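Local atomic coordinates of multiheme cytochrome cf (Carboxydothermus ferrireducens DSM 11255, PDB entry 6QVM), a protein that probably works as an extracellular Fe(III) reductase, passing electrons through eleven c-type hemes toward insoluble acceptors while inserted in the S-layer. Residues A[492-497]-A[546-551]; A[135-140]-A[168-173]; A[221-226]-A[355-360]; A[285-290]-A[307-312]. All blocks are in the same frame, centred on the assembly; numbering follows the deposited sequence.

Overall arrangement
Three of the four contacts lie at hemes, whereas contact 2 belongs to a helical region remote from contact 1. Contact 1 brings together the opening cysteines of two heme-binding motifs, contact 3 follows an iron-ligating histidine, and contact 4 places a tyrosine against the rim of a further heme. Contacts 3 and 4 are neighbours, with centres about 27 Å apart and nearest atoms about 15 Å apart; in sequence, the whole of contact 4 falls between the two segments of contact 3. Contact 1 is about 38 Å from contact 3 and about 39 Å from contact 4, centre to centre. Contacts 1 and 2 are on opposite sides of the chain's centre, about 69 Å apart between centres.

Contact 1 (A[492-497]-A[546-551]); sequences EPNELC and SAECVT. With HEC (heme c), chain N.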
# COMPACT_ATOMS: atom_id res chain seq x y z
N GLU A 492 5.37 17.08 -4.86
CA GLU A 492 4.50 18.23 -5.02
C GLU A 492 3.84 18.16 -6.40
O GLU A 492 4.49 17.78 -7.38
CB GLU A 492 5.30 19.53 -4.87
CG GLU A 492 4.46 20.78 -4.69
N PRO A 493 2.54 18.47 -6.50
CA PRO A 493 1.81 18.22 -7.76
C PRO A 493 2.50 18.72 -9.03
O PRO A 493 2.62 17.96 -9.99
CB PRO A 493 0.47 18.92 -7.52
CG PRO A 493 0.28 18.80 -6.05
CD PRO A 493 1.64 18.94 -5.43
N ASN A 494 2.94 19.98 -9.05
CA ASN A 494 3.62 20.50 -10.23
C ASN A 494 4.86 19.67 -10.55
O ASN A 494 5.04 19.20 -11.67
CB ASN A 494 4.00 21.97 -10.04
CG ASN A 494 2.83 22.91 -10.30
OD1 ASN A 494 1.77 22.49 -10.76
ND2 ASN A 494 3.04 24.19 -10.03
N GLU A 495 5.71 19.46 -9.54
CA GLU A 495 6.93 18.67 -9.75
C GLU A 495 6.61 17.26 -10.23
O GLU A 495 7.42 16.65 -10.94
CB GLU A 495 7.74 18.62 -8.45
N LEU A 496 5.45 16.72 -9.85
CA LEU A 496 5.06 15.39 -10.32
C LEU A 496 4.80 15.40 -11.82
O LEU A 496 5.33 14.55 -12.55
CB LEU A 496 3.82 14.92 -9.56
CG LEU A 496 3.26 13.56 -9.98
CD1 LEU A 496 3.99 12.43 -9.26
CD2 LEU A 496 1.76 13.50 -9.72
N CYS A 497 3.98 16.34 -12.30
CA CYS A 497 3.72 16.43 -13.73
C CYS A 497 4.98 16.82 -14.50
O CYS A 497 5.26 16.25 -15.56
CB CYS A 497 2.61 17.45 -14.00
SG CYS A 497 1.20 17.32 -12.88
N SER A 546 -0.40 31.43 -11.16
CA SER A 546 -0.95 31.03 -9.88
C SER A 546 -1.75 29.74 -9.97
O SER A 546 -2.17 29.21 -8.94
CB SER A 546 -1.84 32.15 -9.30
OG SER A 546 -1.05 33.23 -8.84
N ALA A 547 -1.98 29.24 -11.18
CA ALA A 547 -2.57 27.92 -11.36
C ALA A 547 -1.50 26.85 -11.29
O ALA A 547 -0.32 27.08 -11.59
CB ALA A 547 -3.30 27.82 -12.70
N GLU A 548 -1.90 25.65 -10.87
CA GLU A 548 -1.08 24.47 -11.01
C GLU A 548 -1.57 23.66 -12.20
O GLU A 548 -2.68 23.87 -12.71
CB GLU A 548 -1.12 23.61 -9.75
CG GLU A 548 -0.58 24.29 -8.50
CD GLU A 548 -0.54 23.36 -7.31
OE1 GLU A 548 0.55 22.83 -7.01
OE2 GLU A 548 -1.61 23.12 -6.71
N CYS A 549 -0.74 22.71 -12.64
CA CYS A 549 -1.16 21.77 -13.67
C CYS A 549 -2.49 21.14 -13.31
O CYS A 549 -3.40 21.05 -14.14
CB CYS A 549 -0.10 20.69 -13.88
SG CYS A 549 1.60 21.27 -13.90
N VAL A 550 -2.63 20.71 -12.05
CA VAL A 550 -3.83 20.03 -11.61
C VAL A 550 -5.05 20.95 -11.57
O VAL A 550 -6.18 20.46 -11.61
CB VAL A 550 -3.58 19.40 -10.22
CG1 VAL A 550 -2.54 18.30 -10.31
CG2 VAL A 550 -3.13 20.47 -9.23
N THR A 551 -4.85 22.26 -11.49
CA THR A 551 -5.99 23.18 -11.47
C THR A 551 -6.84 23.02 -12.72
O THR A 551 -8.07 22.95 -12.64
CB THR A 551 -5.50 24.62 -11.33
OG1 THR A 551 -4.52 24.71 -10.29
CG2 THR A 551 -6.66 25.57 -10.99
FE HEC N . -1.95 21.86 -19.69
CHA HEC N . -2.78 20.80 -22.82
CHB HEC N . 0.47 19.35 -19.51
CHC HEC N . -0.82 23.13 -16.75
CHD HEC N . -4.61 24.09 -19.64
NA HEC N . -1.28 20.36 -20.90
C1A HEC N . -1.78 20.10 -22.16
C2A HEC N . -1.07 18.95 -22.70
C3A HEC N . -0.18 18.55 -21.79
C4A HEC N . -0.29 19.43 -20.65
CMA HEC N . 0.78 17.35 -21.94
CAA HEC N . -1.30 18.32 -24.08
CBA HEC N . -2.54 17.46 -23.93
CGA HEC N . -3.13 17.19 -25.28
O1A HEC N . -4.34 17.43 -25.46
O2A HEC N . -2.37 16.72 -26.17
NB HEC N . -0.46 21.31 -18.36
C1B HEC N . 0.48 20.31 -18.53
C2B HEC N . 1.48 20.46 -17.50
C3B HEC N . 1.12 21.50 -16.72
C4B HEC N . -0.11 22.06 -17.26
CMB HEC N . 2.70 19.51 -17.33
CAB HEC N . 1.87 22.05 -15.47
CBB HEC N . 3.28 22.56 -15.85
NC HEC N . -2.62 23.31 -18.43
C1C HEC N . -1.98 23.68 -17.27
C2C HEC N . -2.72 24.76 -16.66
C3C HEC N . -3.76 25.07 -17.47
C4C HEC N . -3.72 24.14 -18.59
CMC HEC N . -2.30 25.49 -15.36
CAC HEC N . -4.84 26.16 -17.26
CBC HEC N . -4.22 27.57 -17.27
ND HEC N . -3.47 22.37 -21.02
C1D HEC N . -4.45 23.33 -20.79
C2D HEC N . -5.30 23.40 -21.95
C3D HEC N . -4.74 22.38 -22.95
C4D HEC N . -3.59 21.79 -22.29
CMD HEC N . -6.52 24.32 -22.15
CAD HEC N . -5.30 22.08 -24.36
CBD HEC N . -5.74 20.62 -24.40
CGD HEC N . -7.15 20.51 -24.91
O1D HEC N . -7.97 19.80 -24.26
O2D HEC N . -7.47 21.13 -25.96
O HOH W 1 0.08 20.24 -10.78
O HOH W 2 1.84 26.86 -9.81
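The amide oxygen of Asn494 is gripped by two donors. Cys549 N gives its hydrogen to Asn494 OD1 at 3.1 Å, with an angle of 160° at the hydrogen and the donor tilted only 17° from the carbonyl plane. A water donates to the same OD1 at 2.8 Å and accepts from the backbone N of Val550, so the oxygen serves two successive peptide N-H groups, one directly and one through the water. The other branch is held as well: Asn494 ND2 donates to a second water, 2.9 Å away, which in turn donates to the carbonyl O of Ala547. Gripped at both ends, the amide has its flip settled. Its chi1 of -81° puts CG beside the backbone N, and the amide end comes nearer the other segment. Glu548 crosses the amide obliquely, bringing its CB to 3.3 Å from Asn494 OD1, while its carboxylate OE1 lies near Pro493 CB. Pro493 CB also meets Val550 CG1. Cys497 and Cys549 each open a CXXCH heme-binding motif, the first lying in a doubled-motif region of the sequence and continuing to Cys500 and His501. Their sulfurs serve different hemes: Cys549 SG is bonded at 1.8 Å to CAB of one heme c, and Cys497 SG is linked covalently to CAB of another. Cys497 SG packs against Cys549 CB at 3.7 Å, and Cys497 CB approaches the methyl CMB of the heme carried by Cys549 at 3.9 Å, so that the two attachment points adjoin. Glu548 N, within its own segment, donates to Thr551 OG1.

Contact 2 (A[135-140]-A[168-173]); sequences FLMVAL and QKALVW
Leu136 meets the six-membered ring of Trp173 with two parts. Its carbonyl O lies at the ring edge, 3.9 Å from Trp173 CH2, and its CG reaches the same corner from 4.3 Å. Met137 comes next and lies closer: its CA is 3.7 Å from Trp173 CZ3, and its CB touches that atom too. Further along the methionine, SD rests against Ala170 CB at 4.3 Å, the single point where the second helix is met outside the indole. Leu140 brings CD1 to the ring edge, 4.1 Å from Trp173 CH2. Trp173 CG is anti to its backbone N (chi1 160°), which starts the indole off in the direction of the other helix. An alanine at Trp173 would probably open a gap beside Leu136, Met137 and Leu140, leaving the Met137 sulfur and Ala170 as the remaining touch. No hydrogen bond spans the two segments. Val146 of helix 143-146 packs on both Met137 and Trp173, and helices 102-113 and 199-212 close in on Leu136. The short helical segments cross at 79°, their axes 9.9 Å apart, a nearly perpendicular pairing of helices in a compact helical region that probably belongs to the S-layer-binding module.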
# COMPACT_ATOMS: atom_id res chain seq x y z
N PHE A 135 2.27 -22.60 37.53
CA PHE A 135 2.26 -21.99 36.20
C PHE A 135 1.61 -22.91 35.18
O PHE A 135 0.91 -22.45 34.27
CB PHE A 135 3.68 -21.65 35.75
CG PHE A 135 4.34 -20.58 36.57
CD1 PHE A 135 3.59 -19.62 37.22
CD2 PHE A 135 5.72 -20.54 36.67
CE1 PHE A 135 4.21 -18.63 37.97
CE2 PHE A 135 6.34 -19.55 37.42
CZ PHE A 135 5.59 -18.60 38.07
N LEU A 136 1.83 -24.22 35.32
CA LEU A 136 1.21 -25.17 34.40
C LEU A 136 -0.30 -25.21 34.55
O LEU A 136 -1.03 -25.42 33.57
CB LEU A 136 1.80 -26.56 34.61
CG LEU A 136 1.44 -27.59 33.55
CD1 LEU A 136 1.91 -27.13 32.18
CD2 LEU A 136 2.04 -28.93 33.90
N MET A 137 -0.80 -24.99 35.77
CA MET A 137 -2.24 -24.96 35.98
C MET A 137 -2.86 -23.72 35.34
O MET A 137 -3.91 -23.81 34.69
CB MET A 137 -2.55 -25.00 37.47
CG MET A 137 -4.01 -24.81 37.80
SD MET A 137 -4.23 -24.32 39.52
CE MET A 137 -3.41 -22.73 39.53
N VAL A 138 -2.22 -22.56 35.52
CA VAL A 138 -2.68 -21.34 34.86
C VAL A 138 -2.69 -21.52 33.35
O VAL A 138 -3.71 -21.33 32.68
CB VAL A 138 -1.79 -20.15 35.26
CG1 VAL A 138 -2.25 -18.89 34.55
CG2 VAL A 138 -1.78 -19.96 36.76
N ALA A 139 -1.54 -21.93 32.80
CA ALA A 139 -1.40 -22.00 31.35
C ALA A 139 -2.37 -23.01 30.74
O ALA A 139 -2.92 -22.77 29.66
CB ALA A 139 0.04 -22.33 30.97
N LEU A 140 -2.58 -24.14 31.40
CA LEU A 140 -3.57 -25.10 30.92
C LEU A 140 -4.99 -24.72 31.32
O LEU A 140 -5.92 -25.47 31.00
CB LEU A 140 -3.26 -26.51 31.41
CG LEU A 140 -2.01 -27.17 30.81
CD1 LEU A 140 -2.09 -28.68 30.94
CD2 LEU A 140 -1.85 -26.76 29.36
N GLN A 168 -0.17 -26.65 46.35
CA GLN A 168 -0.30 -28.00 46.87
C GLN A 168 -1.17 -28.87 45.96
O GLN A 168 -0.74 -29.93 45.51
CB GLN A 168 -0.88 -27.97 48.29
CG GLN A 168 0.15 -27.66 49.36
CD GLN A 168 -0.41 -27.78 50.76
OE1 GLN A 168 -1.63 -27.75 50.95
NE2 GLN A 168 0.46 -27.94 51.74
N LYS A 169 -2.40 -28.44 45.71
CA LYS A 169 -3.30 -29.24 44.88
C LYS A 169 -2.80 -29.31 43.45
O LYS A 169 -2.98 -30.33 42.77
CB LYS A 169 -4.71 -28.66 44.94
CG LYS A 169 -4.98 -27.79 46.15
CD LYS A 169 -6.47 -27.62 46.39
CE LYS A 169 -7.07 -28.87 46.98
NZ LYS A 169 -8.55 -28.86 46.91
N ALA A 170 -2.18 -28.24 42.96
CA ALA A 170 -1.68 -28.22 41.59
C ALA A 170 -0.56 -29.23 41.40
O ALA A 170 -0.49 -29.92 40.38
CB ALA A 170 -1.20 -26.82 41.22
N LEU A 171 0.33 -29.33 42.39
CA LEU A 171 1.46 -30.26 42.27
C LEU A 171 0.99 -31.71 42.21
O LEU A 171 1.65 -32.54 41.57
CB LEU A 171 2.42 -30.04 43.44
CG LEU A 171 3.77 -30.75 43.46
CD1 LEU A 171 4.52 -30.54 42.15
CD2 LEU A 171 4.60 -30.23 44.62
N VAL A 172 -0.13 -32.03 42.86
CA VAL A 172 -0.64 -33.39 42.82
C VAL A 172 -1.40 -33.64 41.52
O VAL A 172 -1.30 -34.72 40.93
CB VAL A 172 -1.51 -33.66 44.06
CG1 VAL A 172 -2.04 -35.08 44.05
CG2 VAL A 172 -0.73 -33.37 45.32
N TRP A 173 -2.18 -32.65 41.08
CA TRP A 173 -2.83 -32.74 39.77
C TRP A 173 -1.81 -32.99 38.67
O TRP A 173 -2.00 -33.85 37.80
CB TRP A 173 -3.62 -31.46 39.48
CG TRP A 173 -3.91 -31.24 38.02
CD1 TRP A 173 -4.84 -31.90 37.26
CD2 TRP A 173 -3.26 -30.31 37.15
NE1 TRP A 173 -4.81 -31.43 35.97
CE2 TRP A 173 -3.85 -30.45 35.87
CE3 TRP A 173 -2.23 -29.37 37.32
CZ2 TRP A 173 -3.45 -29.69 34.78
CZ3 TRP A 173 -1.84 -28.61 36.23
CH2 TRP A 173 -2.45 -28.78 34.98

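Contact 3 (A[221-226]-A[355-360]); sequences TAYAGT and HGPGAL. With HEC (heme c), chain I.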
# COMPACT_ATOMS: atom_id res chain seq x y z
N THR A 221 -6.61 -18.99 2.30
CA THR A 221 -7.60 -17.92 2.20
C THR A 221 -7.73 -17.11 3.48
O THR A 221 -8.51 -16.15 3.51
CB THR A 221 -8.96 -18.51 1.84
OG1 THR A 221 -9.24 -19.60 2.72
CG2 THR A 221 -8.96 -19.01 0.40
N ALA A 222 -7.00 -17.45 4.54
CA ALA A 222 -7.16 -16.78 5.83
C ALA A 222 -6.38 -15.47 5.86
O ALA A 222 -5.35 -15.32 5.19
CB ALA A 222 -6.70 -17.69 6.97
N TYR A 223 -6.87 -14.54 6.67
CA TYR A 223 -6.26 -13.22 6.82
C TYR A 223 -5.54 -13.12 8.16
O TYR A 223 -5.93 -13.74 9.15
CB TYR A 223 -7.32 -12.12 6.70
CG TYR A 223 -7.78 -11.90 5.28
CD1 TYR A 223 -8.71 -12.76 4.69
CD2 TYR A 223 -7.30 -10.84 4.52
CE1 TYR A 223 -9.13 -12.57 3.39
CE2 TYR A 223 -7.71 -10.64 3.22
CZ TYR A 223 -8.64 -11.51 2.66
OH TYR A 223 -9.05 -11.30 1.37
N ALA A 224 -4.47 -12.31 8.18
CA ALA A 224 -3.62 -12.18 9.36
C ALA A 224 -3.86 -10.90 10.14
O ALA A 224 -3.66 -10.89 11.36
CB ALA A 224 -2.14 -12.24 8.96
N GLY A 225 -4.28 -9.83 9.48
CA GLY A 225 -4.44 -8.54 10.13
C GLY A 225 -3.23 -7.65 9.93
O GLY A 225 -2.09 -8.13 9.93
N THR A 226 -3.47 -6.35 9.73
CA THR A 226 -2.38 -5.42 9.45
C THR A 226 -1.30 -5.46 10.52
O THR A 226 -0.11 -5.40 10.21
CB THR A 226 -2.96 -4.00 9.31
OG1 THR A 226 -3.64 -3.88 8.06
CG2 THR A 226 -1.86 -2.94 9.42
N HIS A 355 -2.68 -6.88 -0.84
CA HIS A 355 -1.76 -8.00 -0.91
C HIS A 355 -2.45 -9.34 -0.78
O HIS A 355 -1.78 -10.38 -0.81
CB HIS A 355 -0.67 -7.86 0.16
CG HIS A 355 0.21 -6.67 -0.02
ND1 HIS A 355 1.25 -6.65 -0.93
CD2 HIS A 355 0.21 -5.45 0.56
CE1 HIS A 355 1.85 -5.47 -0.89
NE2 HIS A 355 1.24 -4.73 0.01
N GLY A 356 -3.77 -9.35 -0.61
CA GLY A 356 -4.53 -10.57 -0.54
C GLY A 356 -4.42 -11.26 0.80
O GLY A 356 -3.73 -10.79 1.71
N PRO A 357 -5.09 -12.41 0.95
CA PRO A 357 -5.01 -13.16 2.21
C PRO A 357 -3.57 -13.50 2.55
O PRO A 357 -2.84 -14.06 1.74
CB PRO A 357 -5.83 -14.43 1.91
CG PRO A 357 -6.69 -14.06 0.72
CD PRO A 357 -5.85 -13.12 -0.08
N GLY A 358 -3.16 -13.15 3.77
CA GLY A 358 -1.75 -13.25 4.10
C GLY A 358 -1.42 -14.05 5.35
O GLY A 358 -0.28 -14.02 5.81
N ALA A 359 -2.40 -14.78 5.89
CA ALA A 359 -2.16 -15.54 7.12
C ALA A 359 -1.11 -16.62 6.89
O ALA A 359 -0.19 -16.79 7.70
CB ALA A 359 -3.46 -16.16 7.63
N LEU A 360 -1.23 -17.36 5.79
CA LEU A 360 -0.24 -18.39 5.47
C LEU A 360 1.13 -17.77 5.24
O LEU A 360 2.15 -18.33 5.67
CB LEU A 360 -0.68 -19.20 4.26
CG LEU A 360 0.26 -20.32 3.78
CD1 LEU A 360 0.55 -21.31 4.90
CD2 LEU A 360 -0.35 -21.04 2.58
FE HEC I . 2.15 -3.02 0.12
CHA HEC I . 4.68 -3.35 -2.17
CHB HEC I . 4.12 -4.62 2.47
CHC HEC I . -0.21 -2.39 2.52
CHD HEC I . -0.06 -2.05 -2.33
NA HEC I . 4.04 -3.84 0.15
C1A HEC I . 4.91 -3.89 -0.92
C2A HEC I . 6.11 -4.61 -0.51
C3A HEC I . 5.94 -4.96 0.77
C4A HEC I . 4.64 -4.49 1.21
CMA HEC I . 6.92 -5.76 1.65
CAA HEC I . 7.31 -4.89 -1.46
CBA HEC I . 8.67 -4.35 -1.00
CGA HEC I . 8.57 -2.99 -0.34
O1A HEC I . 8.01 -2.05 -0.97
O2A HEC I . 9.07 -2.85 0.80
NB HEC I . 1.96 -3.45 2.12
C1B HEC I . 2.95 -4.03 2.91
C2B HEC I . 2.54 -3.91 4.29
C3B HEC I . 1.33 -3.30 4.31
C4B HEC I . 0.96 -2.99 2.94
CMB HEC I . 3.35 -4.48 5.47
CAB HEC I . 0.46 -2.97 5.56
CBB HEC I . 1.22 -2.13 6.59
NC HEC I . 0.20 -2.40 0.09
C1C HEC I . -0.57 -2.15 1.21
C2C HEC I . -1.86 -1.64 0.77
C3C HEC I . -1.78 -1.42 -0.57
C4C HEC I . -0.51 -1.98 -1.02
CMC HEC I . -2.93 -1.10 1.74
CAC HEC I . -2.87 -0.85 -1.52
CBC HEC I . -3.44 0.53 -1.11
ND HEC I . 2.28 -2.76 -1.93
C1D HEC I . 1.23 -2.30 -2.72
C2D HEC I . 1.72 -2.14 -4.07
C3D HEC I . 3.20 -2.55 -4.03
C4D HEC I . 3.46 -2.92 -2.66
CMD HEC I . 0.92 -1.65 -5.28
CAD HEC I . 4.19 -2.53 -5.20
CBD HEC I . 4.99 -1.24 -5.01
CGD HEC I . 5.55 -0.72 -6.31
O1D HEC I . 5.70 0.52 -6.44
O2D HEC I . 5.83 -1.55 -7.22
O HOH W 3 -3.54 -17.09 3.96
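Tyr223 lays one face of its ring against Pro357. The proline CA sits 3.9 Å from the ring centroid, only 14° off the normal, in a CH-pi contact displaced somewhat toward the rim. Pro357 CG reaches the phenol end, 3.7 Å from Tyr223 OH, so the proline lies over the ring from its CE2 side toward the hydroxyl. The CB of Tyr223 leaves its backbone away from the other segment; chi1 of -74° sets CG beside the backbone N, and the end of the side chain comes back to Pro357. Pro357 CB also packs against the carbonyl oxygens of Thr221 and Ala222, 3.4 Å from Ala222 O. The same Ala222 O accepts from Ala359 N at 3.1 Å. That donor stands 40° out of the carbonyl plane, and a water lies 2.8 Å from Ala222 O, within hydrogen-bonding geometry, and accepts from Leu360 N. Small side chains let the backbones come near: Ala222 CB lies 3.6 Å from Ala359 CB, and Ala224 CB packs on Ala359 CA at 3.8 Å. Gly358 precedes helix 359-362 as its N-cap residue. Glu352 spans the two segments, its OE1 accepting from both Ala224 N and Gly358 N and its OE2 from Gly225 N. Just upstream, His355 NE2 binds the heme iron at 1.9 Å, and its ND1 donates to Leu371 O. His355 closes the CXXCH motif that begins at Cys351 and, with His480 as the other axial ligand, makes the bis-histidine heme site characteristic of multiheme c-type cytochromes.

Contact 4 (A[285-290]-A[307-312]); sequences KDYKYM and TQNWLV. With HEC (heme c), chain H.
Trp310 N donates to Tyr287 O at 2.6 Å, nearly along the C=O axis, and Tyr289 N donates to Gln308 O at 3.2 Å in a similarly straight approach. These bonds flank Lys288 and Asn309, which form a single beta bridge as a non-hydrogen-bonded pair; the CA of each points a hydrogen at a carbonyl oxygen, Lys288 CA lying 3.3 Å from Gln308 O. Asn309 is the N-cap of helix 310-313. Its CG is anti to the backbone N (chi1 -174°), and OD1 accepts from Val312 N at 3.1 Å while also touching Tyr287 CB. Outward from this polar frame, Tyr287 and Leu311 run side by side: Leu311 CD2 sits over the centre of the phenol ring, 3.7 Å from its centroid, in a CH-pi contact, and Trp310 CE3 meets the same ring at its edge. The phenol hydroxyl is hydrogen-bonded to Glu342. Tyr289 crosses Trp310 at about a right angle, with its CZ 3.7 Å from Trp310 CB, and its phenol end reaches the heme rim, CZ being 3.4 Å from the methyl CMB. An alanine at Tyr289 would probably leave a gap between Trp310 and that methyl, with the packing on Trp310 CB lost. Gln308 NE2 approaches the same heme at CBB. Tyr289 and Trp310 pack on strands 270-275 and 279-284, Tyr340 of strand 339-342 touches Tyr287, Asn309, Leu311 and Val312, and glycan sugars lie against Lys288 and Val312.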
# COMPACT_ATOMS: atom_id res chain seq x y z
N LYS A 285 -26.95 0.16 15.03
CA LYS A 285 -26.95 -1.27 15.33
C LYS A 285 -27.60 -2.09 14.23
O LYS A 285 -27.31 -3.29 14.12
CB LYS A 285 -27.65 -1.51 16.67
CG LYS A 285 -26.93 -0.91 17.86
CD LYS A 285 -26.61 -1.97 18.90
CE LYS A 285 -25.55 -1.46 19.88
NZ LYS A 285 -24.21 -1.38 19.25
N ASP A 286 -28.47 -1.49 13.42
CA ASP A 286 -29.08 -2.14 12.27
C ASP A 286 -28.30 -1.88 10.98
O ASP A 286 -28.80 -2.22 9.90
CB ASP A 286 -30.53 -1.68 12.11
CG ASP A 286 -30.65 -0.20 11.82
OD1 ASP A 286 -29.68 0.54 12.09
OD2 ASP A 286 -31.71 0.23 11.32
N TYR A 287 -27.13 -1.26 11.07
CA TYR A 287 -26.20 -0.98 9.97
C TYR A 287 -26.69 0.10 9.02
O TYR A 287 -26.15 0.23 7.91
CB TYR A 287 -25.86 -2.24 9.18
CG TYR A 287 -25.14 -3.27 10.00
CD1 TYR A 287 -23.77 -3.21 10.17
CD2 TYR A 287 -25.84 -4.29 10.63
CE1 TYR A 287 -23.10 -4.15 10.92
CE2 TYR A 287 -25.19 -5.24 11.39
CZ TYR A 287 -23.82 -5.16 11.54
OH TYR A 287 -23.15 -6.09 12.29
N LYS A 288 -27.69 0.89 9.41
CA LYS A 288 -28.13 2.01 8.61
C LYS A 288 -27.51 3.29 9.13
O LYS A 288 -27.24 3.42 10.33
CB LYS A 288 -29.65 2.14 8.60
CG LYS A 288 -30.37 0.91 8.09
CD LYS A 288 -31.74 1.23 7.52
CE LYS A 288 -32.48 -0.05 7.16
NZ LYS A 288 -33.56 0.19 6.16
N TYR A 289 -27.29 4.24 8.23
CA TYR A 289 -26.70 5.50 8.63
C TYR A 289 -27.66 6.28 9.53
O TYR A 289 -28.87 6.06 9.54
CB TYR A 289 -26.32 6.33 7.40
CG TYR A 289 -25.12 5.76 6.67
CD1 TYR A 289 -23.85 5.88 7.20
CD2 TYR A 289 -25.27 5.09 5.46
CE1 TYR A 289 -22.75 5.37 6.54
CE2 TYR A 289 -24.18 4.57 4.80
CZ TYR A 289 -22.93 4.72 5.34
OH TYR A 289 -21.84 4.20 4.69
N MET A 290 -27.09 7.18 10.31
CA MET A 290 -27.77 7.91 11.36
C MET A 290 -28.09 9.33 10.92
O MET A 290 -27.52 9.84 9.95
CB MET A 290 -26.90 7.93 12.62
CG MET A 290 -26.42 6.55 13.04
SD MET A 290 -27.32 5.90 14.45
CE MET A 290 -25.97 5.17 15.35
N THR A 307 -29.27 7.21 4.36
CA THR A 307 -30.12 6.21 4.98
C THR A 307 -29.82 4.80 4.51
O THR A 307 -30.53 3.86 4.91
CB THR A 307 -31.61 6.52 4.72
OG1 THR A 307 -31.84 6.66 3.31
CG2 THR A 307 -32.04 7.79 5.45
N GLN A 308 -28.80 4.61 3.68
CA GLN A 308 -28.47 3.29 3.17
C GLN A 308 -28.05 2.35 4.29
O GLN A 308 -27.71 2.77 5.40
CB GLN A 308 -27.35 3.36 2.12
CG GLN A 308 -27.61 4.30 0.95
CD GLN A 308 -27.16 5.72 1.22
OE1 GLN A 308 -27.26 6.21 2.35
NE2 GLN A 308 -26.66 6.38 0.19
N ASN A 309 -28.10 1.05 4.00
CA ASN A 309 -27.49 0.04 4.84
C ASN A 309 -26.00 0.00 4.50
O ASN A 309 -25.62 -0.37 3.38
CB ASN A 309 -28.15 -1.32 4.63
CG ASN A 309 -27.64 -2.39 5.60
OD1 ASN A 309 -26.44 -2.48 5.87
ND2 ASN A 309 -28.55 -3.20 6.12
N TRP A 310 -25.16 0.39 5.46
CA TRP A 310 -23.73 0.48 5.20
C TRP A 310 -23.13 -0.88 4.91
O TRP A 310 -22.30 -1.03 4.01
CB TRP A 310 -23.02 1.14 6.39
CG TRP A 310 -21.54 0.91 6.40
CD1 TRP A 310 -20.59 1.61 5.71
CD2 TRP A 310 -20.83 -0.10 7.13
NE1 TRP A 310 -19.34 1.10 5.97
CE2 TRP A 310 -19.46 0.06 6.84
CE3 TRP A 310 -21.22 -1.12 8.01
CZ2 TRP A 310 -18.48 -0.77 7.40
CZ3 TRP A 310 -20.25 -1.93 8.57
CH2 TRP A 310 -18.90 -1.75 8.25
N LEU A 311 -23.56 -1.90 5.65
CA LEU A 311 -23.00 -3.24 5.48
C LEU A 311 -23.32 -3.80 4.10
O LEU A 311 -22.47 -4.44 3.47
CB LEU A 311 -23.51 -4.16 6.57
CG LEU A 311 -22.86 -5.54 6.72
CD1 LEU A 311 -21.37 -5.42 6.99
CD2 LEU A 311 -23.55 -6.32 7.84
N VAL A 312 -24.54 -3.56 3.61
CA VAL A 312 -24.97 -4.13 2.34
C VAL A 312 -24.43 -3.30 1.18
O VAL A 312 -24.08 -3.83 0.12
CB VAL A 312 -26.50 -4.27 2.31
CG1 VAL A 312 -26.99 -4.64 0.92
CG2 VAL A 312 -26.95 -5.29 3.34
FE HEC H . -17.12 5.33 -0.25
CHA HEC H . -14.67 7.76 0.07
CHB HEC H . -19.01 7.00 2.10
CHC HEC H . -19.69 3.08 -0.72
CHD HEC H . -15.10 3.44 -2.24
NA HEC H . -16.89 7.06 0.87
C1A HEC H . -15.78 7.89 0.87
C2A HEC H . -16.01 8.94 1.84
C3A HEC H . -17.20 8.74 2.40
C4A HEC H . -17.78 7.55 1.80
CMA HEC H . -17.84 9.62 3.50
CAA HEC H . -15.03 10.10 2.14
CBA HEC H . -15.29 11.20 1.11
CGA HEC H . -14.46 12.42 1.39
O1A HEC H . -13.20 12.31 1.45
O2A HEC H . -15.06 13.51 1.54
NB HEC H . -18.99 5.06 0.56
C1B HEC H . -19.60 5.94 1.44
C2B HEC H . -20.98 5.53 1.58
C3B HEC H . -21.18 4.44 0.80
C4B HEC H . -19.92 4.13 0.15
CMB HEC H . -22.00 6.24 2.49
CAB HEC H . -22.48 3.63 0.61
CBB HEC H . -23.62 4.49 0.02
NC HEC H . -17.34 3.58 -1.26
C1C HEC H . -18.49 2.82 -1.36
C2C HEC H . -18.24 1.71 -2.26
C3C HEC H . -16.97 1.81 -2.69
C4C HEC H . -16.39 2.98 -2.06
CMC HEC H . -19.27 0.62 -2.62
CAC HEC H . -16.21 0.86 -3.65
CBC HEC H . -16.83 0.89 -5.05
ND HEC H . -15.18 5.56 -0.95
C1D HEC H . -14.59 4.65 -1.81
C2D HEC H . -13.31 5.18 -2.22
C3D HEC H . -13.17 6.53 -1.51
C4D HEC H . -14.38 6.68 -0.74
CMD HEC H . -12.34 4.46 -3.18
CAD HEC H . -12.00 7.54 -1.57
CBD HEC H . -11.73 7.95 -3.02
CGD HEC H . -12.76 8.94 -3.49
O1D HEC H . -13.47 9.50 -2.62
O2D HEC H . -12.88 9.17 -4.72